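PDB 3EB7: insecticidal Delta-Endotoxin Cry8Ea1 from Bacillus Thuringiensis, which is toxic to larvae of the soil pest Holotrichia parallela, probably by inserting helices of its N-terminal domain into gut-cell membranes to form pores. Local coordinates for residues Arg108-Asp113 against Trp157-Thr162; Gln177-Cys182 against Leu539-Phe544. One frame throughout, in Å; residues are numbered along the deposited sequence.

Contact 1. Residues Arg108-Asp113 against Trp157-Thr162; sequences RFEILD and WGFSTT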
loop_
_atom_site.group_PDB
_atom_site.type_symbol
_atom_site.label_atom_id
_atom_site.label_comp_id
_atom_site.label_asym_id
_atom_site.label_seq_id
_atom_site.Cartn_x
_atom_site.Cartn_y
_atom_site.Cartn_z
ATOM N N ARG A 108 -31.212 7.340 -10.137
ATOM C CA ARG A 108 -30.453 6.109 -9.904
ATOM C C ARG A 108 -29.385 6.329 -8.820
ATOM O O ARG A 108 -29.101 5.434 -8.035
ATOM C CB ARG A 108 -29.776 5.609 -11.196
ATOM C CG ARG A 108 -30.703 5.123 -12.289
ATOM C CD ARG A 108 -31.479 3.912 -11.856
ATOM N NE ARG A 108 -32.533 3.585 -12.820
ATOM C CZ ARG A 108 -33.639 2.889 -12.522
ATOM N NH1 ARG A 108 -33.842 2.429 -11.283
ATOM N NH2 ARG A 108 -34.544 2.644 -13.473
ATOM N N PHE A 109 -28.794 7.525 -8.841
ATOM C CA PHE A 109 -27.749 7.963 -7.952
ATOM C C PHE A 109 -28.305 8.077 -6.538
ATOM O O PHE A 109 -27.649 7.667 -5.577
ATOM C CB PHE A 109 -27.194 9.331 -8.431
ATOM C CG PHE A 109 -26.479 10.100 -7.350
ATOM C CD1 PHE A 109 -25.091 9.993 -7.199
ATOM C CD2 PHE A 109 -27.204 10.912 -6.446
ATOM C CE1 PHE A 109 -24.438 10.672 -6.155
ATOM C CE2 PHE A 109 -26.574 11.584 -5.423
ATOM C CZ PHE A 109 -25.181 11.460 -5.264
ATOM N N GLU A 110 -29.511 8.628 -6.420
ATOM C CA GLU A 110 -30.153 8.814 -5.123
ATOM C C GLU A 110 -30.574 7.486 -4.555
ATOM O O GLU A 110 -30.552 7.290 -3.354
ATOM C CB GLU A 110 -31.375 9.721 -5.240
ATOM C CG GLU A 110 -31.076 11.201 -5.564
ATOM C CD GLU A 110 -32.361 12.002 -5.901
ATOM O OE1 GLU A 110 -33.481 11.511 -5.618
ATOM O OE2 GLU A 110 -32.256 13.120 -6.454
ATOM N N ILE A 111 -30.957 6.563 -5.425
ATOM C CA ILE A 111 -31.264 5.193 -4.983
ATOM C C ILE A 111 -30.006 4.514 -4.445
ATOM O O ILE A 111 -30.063 3.833 -3.428
ATOM C CB ILE A 111 -31.943 4.331 -6.109
ATOM C CG1 ILE A 111 -33.431 4.724 -6.267
ATOM C CG2 ILE A 111 -31.734 2.814 -5.866
ATOM C CD1 ILE A 111 -34.011 4.434 -7.639
ATOM N N LEU A 112 -28.867 4.702 -5.105
ATOM C CA LEU A 112 -27.619 4.105 -4.599
ATOM C C LEU A 112 -27.234 4.681 -3.254
ATOM O O LEU A 112 -26.990 3.939 -2.310
ATOM C CB LEU A 112 -26.470 4.204 -5.602
ATOM C CG LEU A 112 -26.605 3.158 -6.703
ATOM C CD1 LEU A 112 -25.654 3.491 -7.804
ATOM C CD2 LEU A 112 -26.396 1.705 -6.162
ATOM N N ASP A 113 -27.249 6.003 -3.156
ATOM C CA ASP A 113 -26.820 6.687 -1.938
ATOM C C ASP A 113 -27.702 6.207 -0.781
ATOM O O ASP A 113 -27.240 5.833 0.297
ATOM C CB ASP A 113 -26.868 8.211 -2.151
ATOM C CG ASP A 113 -26.563 8.995 -0.886
ATOM O OD1 ASP A 113 -27.378 9.833 -0.477
ATOM O OD2 ASP A 113 -25.514 8.760 -0.269
ATOM N N TRP A 157 -27.141 17.882 -13.276
ATOM C CA TRP A 157 -28.378 17.127 -13.081
ATOM C C TRP A 157 -29.444 17.933 -12.373
ATOM O O TRP A 157 -30.521 17.405 -12.082
ATOM C CB TRP A 157 -28.159 15.854 -12.257
ATOM C CG TRP A 157 -27.117 14.905 -12.775
ATOM C CD1 TRP A 157 -26.655 14.792 -14.072
ATOM C CD2 TRP A 157 -26.418 13.908 -12.016
ATOM N NE1 TRP A 157 -25.715 13.790 -14.150
ATOM C CE2 TRP A 157 -25.555 13.229 -12.908
ATOM C CE3 TRP A 157 -26.451 13.513 -10.676
ATOM C CZ2 TRP A 157 -24.715 12.192 -12.490
ATOM C CZ3 TRP A 157 -25.628 12.481 -10.258
ATOM C CH2 TRP A 157 -24.760 11.836 -11.162
ATOM N N GLY A 158 -29.148 19.191 -12.056
ATOM C CA GLY A 158 -30.142 20.058 -11.430
ATOM C C GLY A 158 -30.319 19.943 -9.918
ATOM O O GLY A 158 -31.389 20.306 -9.365
ATOM N N PHE A 159 -29.288 19.465 -9.228
ATOM C CA PHE A 159 -29.303 19.562 -7.778
ATOM C C PHE A 159 -29.153 21.025 -7.394
ATOM O O PHE A 159 -28.516 21.804 -8.114
ATOM C CB PHE A 159 -28.199 18.732 -7.131
ATOM C CG PHE A 159 -28.493 17.266 -7.078
ATOM C CD1 PHE A 159 -27.640 16.355 -7.701
ATOM C CD2 PHE A 159 -29.606 16.785 -6.387
ATOM C CE1 PHE A 159 -27.880 14.979 -7.659
ATOM C CE2 PHE A 159 -29.869 15.404 -6.326
ATOM C CZ PHE A 159 -29.004 14.497 -6.968
ATOM N N SER A 160 -29.771 21.401 -6.274
ATOM C CA SER A 160 -29.577 22.729 -5.724
ATOM C C SER A 160 -28.208 22.799 -5.071
ATOM O O SER A 160 -27.568 21.768 -4.785
ATOM C CB SER A 160 -30.692 23.093 -4.729
ATOM O OG SER A 160 -30.753 22.195 -3.637
ATOM N N THR A 161 -27.759 24.024 -4.858
ATOM C CA THR A 161 -26.547 24.280 -4.114
ATOM C C THR A 161 -26.620 23.652 -2.719
ATOM O O THR A 161 -25.679 23.068 -2.267
ATOM C CB THR A 161 -26.224 25.796 -4.090
ATOM O OG1 THR A 161 -25.986 26.242 -5.445
ATOM C CG2 THR A 161 -24.954 26.077 -3.235
ATOM N N THR A 162 -27.756 23.746 -2.059
ATOM C CA THR A 162 -27.951 23.066 -0.771
ATOM C C THR A 162 -27.725 21.523 -0.819
ATOM O O THR A 162 -26.947 21.010 -0.031
ATOM C CB THR A 162 -29.331 23.452 -0.124
ATOM O OG1 THR A 162 -29.393 24.879 0.035
ATOM C CG2 THR A 162 -29.509 22.809 1.242
#

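Contact 2. Residues Gln177-Cys182 against Leu539-Phe544; sequences QYSDHC and LKYENF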
loop_
_atom_site.group_PDB
_atom_site.type_symbol
_atom_site.label_atom_id
_atom_site.label_comp_id
_atom_site.label_asym_id
_atom_site.label_seq_id
_atom_site.Cartn_x
_atom_site.Cartn_y
_atom_site.Cartn_z
ATOM N N GLN A 177 -15.065 8.904 8.798
ATOM C CA GLN A 177 -15.660 7.753 9.489
ATOM C C GLN A 177 -15.202 6.398 8.916
ATOM O O GLN A 177 -14.825 5.520 9.670
ATOM C CB GLN A 177 -17.192 7.863 9.481
ATOM C CG GLN A 177 -17.880 6.536 9.827
ATOM C CD GLN A 177 -19.425 6.568 9.819
ATOM O OE1 GLN A 177 -20.054 7.538 10.265
ATOM N NE2 GLN A 177 -20.033 5.489 9.309
ATOM N N TYR A 178 -15.243 6.240 7.590
ATOM C CA TYR A 178 -14.792 5.017 6.916
ATOM C C TYR A 178 -13.288 4.797 7.095
ATOM O O TYR A 178 -12.859 3.679 7.267
ATOM C CB TYR A 178 -15.138 5.027 5.407
ATOM C CG TYR A 178 -16.633 5.050 5.043
ATOM C CD1 TYR A 178 -17.052 5.478 3.783
ATOM C CD2 TYR A 178 -17.608 4.662 5.953
ATOM C CE1 TYR A 178 -18.397 5.518 3.439
ATOM C CE2 TYR A 178 -18.965 4.697 5.634
ATOM C CZ TYR A 178 -19.363 5.119 4.376
ATOM O OH TYR A 178 -20.714 5.125 4.047
ATOM N N SER A 179 -12.480 5.856 7.050
ATOM C CA SER A 179 -11.056 5.685 7.282
ATOM C C SER A 179 -10.826 5.162 8.697
ATOM O O SER A 179 -10.086 4.198 8.900
ATOM C CB SER A 179 -10.283 6.987 7.047
ATOM O OG SER A 179 -10.462 7.482 5.734
ATOM N N ASP A 180 -11.498 5.770 9.666
ATOM C CA ASP A 180 -11.295 5.437 11.090
ATOM C C ASP A 180 -11.696 4.004 11.401
ATOM O O ASP A 180 -10.946 3.279 12.049
ATOM C CB ASP A 180 -12.058 6.435 11.977
ATOM C CG ASP A 180 -11.334 7.787 12.098
ATOM O OD1 ASP A 180 -10.116 7.882 11.759
ATOM O OD2 ASP A 180 -11.977 8.764 12.575
ATOM N N HIS A 181 -12.843 3.581 10.872
ATOM C CA HIS A 181 -13.315 2.212 11.056
ATOM C C HIS A 181 -12.289 1.176 10.509
ATOM O O HIS A 181 -11.919 0.233 11.196
ATOM C CB HIS A 181 -14.719 2.056 10.433
ATOM C CG HIS A 181 -15.255 0.656 10.504
ATOM N ND1 HIS A 181 -16.046 0.208 11.545
ATOM C CD2 HIS A 181 -15.079 -0.405 9.681
ATOM C CE1 HIS A 181 -16.363 -1.054 11.341
ATOM N NE2 HIS A 181 -15.792 -1.456 10.218
ATOM N N CYS A 182 -11.810 1.392 9.290
ATOM C CA CYS A 182 -10.756 0.579 8.665
ATOM C C CYS A 182 -9.473 0.443 9.496
ATOM O O CYS A 182 -9.022 -0.669 9.786
ATOM C CB CYS A 182 -10.374 1.177 7.310
ATOM S SG CYS A 182 -11.636 0.948 6.024
ATOM N N LEU A 539 -4.528 8.942 17.383
ATOM C CA LEU A 539 -4.736 9.893 16.273
ATOM C C LEU A 539 -5.785 9.355 15.316
ATOM O O LEU A 539 -5.837 8.178 15.068
ATOM C CB LEU A 539 -3.436 10.232 15.529
ATOM C CG LEU A 539 -2.319 10.773 16.414
ATOM C CD1 LEU A 539 -1.038 11.148 15.616
ATOM C CD2 LEU A 539 -2.807 11.958 17.290
ATOM N N LYS A 540 -6.622 10.231 14.796
ATOM C CA LYS A 540 -7.683 9.854 13.872
ATOM C C LYS A 540 -7.569 10.602 12.563
ATOM O O LYS A 540 -6.744 11.507 12.439
ATOM C CB LYS A 540 -9.032 10.097 14.524
ATOM C CG LYS A 540 -9.627 8.807 15.102
ATOM C CD LYS A 540 -9.197 8.541 16.490
ATOM C CE LYS A 540 -10.020 7.402 17.103
ATOM N NZ LYS A 540 -9.581 6.031 16.747
ATOM N N TYR A 541 -8.389 10.235 11.584
ATOM C CA TYR A 541 -8.399 10.923 10.295
ATOM C C TYR A 541 -8.421 12.463 10.418
ATOM O O TYR A 541 -7.604 13.127 9.803
ATOM C CB TYR A 541 -9.557 10.456 9.400
ATOM C CG TYR A 541 -9.461 11.115 8.056
ATOM C CD1 TYR A 541 -8.594 10.613 7.073
ATOM C CD2 TYR A 541 -10.149 12.312 7.791
ATOM C CE1 TYR A 541 -8.443 11.265 5.830
ATOM C CE2 TYR A 541 -10.011 12.980 6.562
ATOM C CZ TYR A 541 -9.157 12.438 5.587
ATOM O OH TYR A 541 -9.040 13.060 4.366
ATOM N N GLU A 542 -9.354 13.001 11.216
ATOM C CA GLU A 542 -9.524 14.463 11.429
ATOM C C GLU A 542 -8.285 15.234 11.974
ATOM O O GLU A 542 -8.199 16.454 11.818
ATOM C CB GLU A 542 -10.709 14.724 12.352
ATOM C CG GLU A 542 -10.496 14.147 13.749
ATOM C CD GLU A 542 -11.567 14.601 14.759
ATOM O OE1 GLU A 542 -11.184 14.869 15.938
ATOM O OE2 GLU A 542 -12.777 14.706 14.364
ATOM N N ASN A 543 -7.357 14.516 12.610
ATOM C CA ASN A 543 -6.106 15.081 13.074
ATOM C C ASN A 543 -5.089 15.331 11.956
ATOM O O ASN A 543 -4.013 15.857 12.213
ATOM C CB ASN A 543 -5.474 14.177 14.148
ATOM C CG ASN A 543 -6.398 13.956 15.360
ATOM O OD1 ASN A 543 -6.914 14.911 15.954
ATOM N ND2 ASN A 543 -6.580 12.701 15.735
ATOM N N PHE A 544 -5.414 14.989 10.714
ATOM C CA PHE A 544 -4.531 15.372 9.590
ATOM C C PHE A 544 -4.991 16.617 8.889
ATOM O O PHE A 544 -6.175 16.745 8.598
ATOM C CB PHE A 544 -4.383 14.203 8.629
ATOM C CG PHE A 544 -3.705 13.050 9.268
ATOM C CD1 PHE A 544 -4.451 12.036 9.841
ATOM C CD2 PHE A 544 -2.308 13.029 9.369
ATOM C CE1 PHE A 544 -3.812 10.988 10.476
ATOM C CE2 PHE A 544 -1.665 11.995 9.999
ATOM C CZ PHE A 544 -2.400 10.969 10.553
HETATM O O HOH W 1 -11.737 11.463 12.324
HETATM O O HOH W 2 -8.868 4.261 14.375
#

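Contact 1. Residues Arg108-Asp113 against Trp157-Thr162
Phe109 meets two aromatic rings of the Trp157-Thr162 segment, and the three together make an aromatic cluster. The six-membered ring of Trp157 turns its edge toward the face of Phe109 in an offset edge-to-face pair, with centroids 5.7 Å apart and planes at 60°. Its leading atom is Trp157 CZ3, which lies 3.9 Å from Phe109 CG and nearly as close to CB and CD1. Phe159 reaches the other ortho carbon of the same ring, its CZ 4.0 Å from Phe109 CD2. Next to Phe109 on helix 99-119, Glu110, extended beyond CG, comes from the opposite direction to Phe159 and brings OE2 to the edge of that ring, 3.3 Å from Phe159 CE2 and near the ring plane, with carboxylate and ring planes 42° apart; the partly positive C-H groups there probably suit a carboxylate oxygen. No hydrogen bond spans the two segments. With chi1 at 159°, the Phe109 ring points away from its own backbone N, toward Trp157 and Phe159. The cluster lies in the helical N-terminal domain of the three-domain Cry fold, where it packs the turn leading into helix 161-191 against helix 99-119. Tyr167 of helix 161-191 makes edge-to-face pairs with both phenylalanines, and Trp92 does the same with Trp157. Leu146 and Ala150 of helix 133-153 also touch Phe109. Farther out, Arg106 NE holds the carbonyl oxygen of Trp157, Gly158 takes up positive backbone angles in the turn between the two aromatic residues, and Ser160 N-caps helix 161-191 through a weak bond to Ala163 N.

Contact 2. Residues Gln177-Cys182 against Leu539-Phe544
With chi1 at -77°, Asp180 sets CG anti to its carbonyl carbon and sends the carboxylate out from the helix, while Tyr541, its CG anti to the backbone N (chi1 -176°), brings CD1 of its ring near Ser179 as the rest of the ring leads away. The backbone N of Tyr541 donates to Asp180 OD1 at 2.9 Å, nearly straight at 171°; OD1 accepts through its syn lone pair. OD1 also bonds Tyr470 OH, so two bonds grip it. Asp180 OD2 accepts from a water, 2.7 Å away, that in turn accepts from Glu542 N; the carboxylate thus serves successive backbone amides at the start of the 3-10 turn 541-543. Lys540 crosses Asp180 at about a right angle, its CG 3.5 Å from OD2. Its chain bends at chi2 and chi4, and the ammonium NZ, 5.3 Å from Asp180 OD1, makes no direct ion pair; it donates to a second water that reaches Asp180 O over a long 3.3 Å. Ser179 OG, bonded to Ile175 O, lies 3.9 Å from Tyr541 CD1. Here the helical and C-terminal beta domains meet: helix 161-191, backed by helices 133-153 and 198-220, faces a loop that Tyr541 and Phe544 pack onto strand 498-507.

Both contacts involve helix 161-191, contact 1 in the turn that leads into it and contact 2 farther along that helix. Their centres lie 26 Å apart, and their nearest atoms, about 7 Å apart, do not touch. Both segments of contact 1 precede both segments of contact 2 in the sequence. The first bridges 43 intervening residues within the N-terminal helical domain; the second spans 356 residues to reach the C-terminal beta domain. The helix and the turn before it therefore take part both in aromatic packing inside their own bundle and in a polar, partly water-mediated interface between domains, so contact 2 ties the presumed pore-forming bundle to the rest of the toxin.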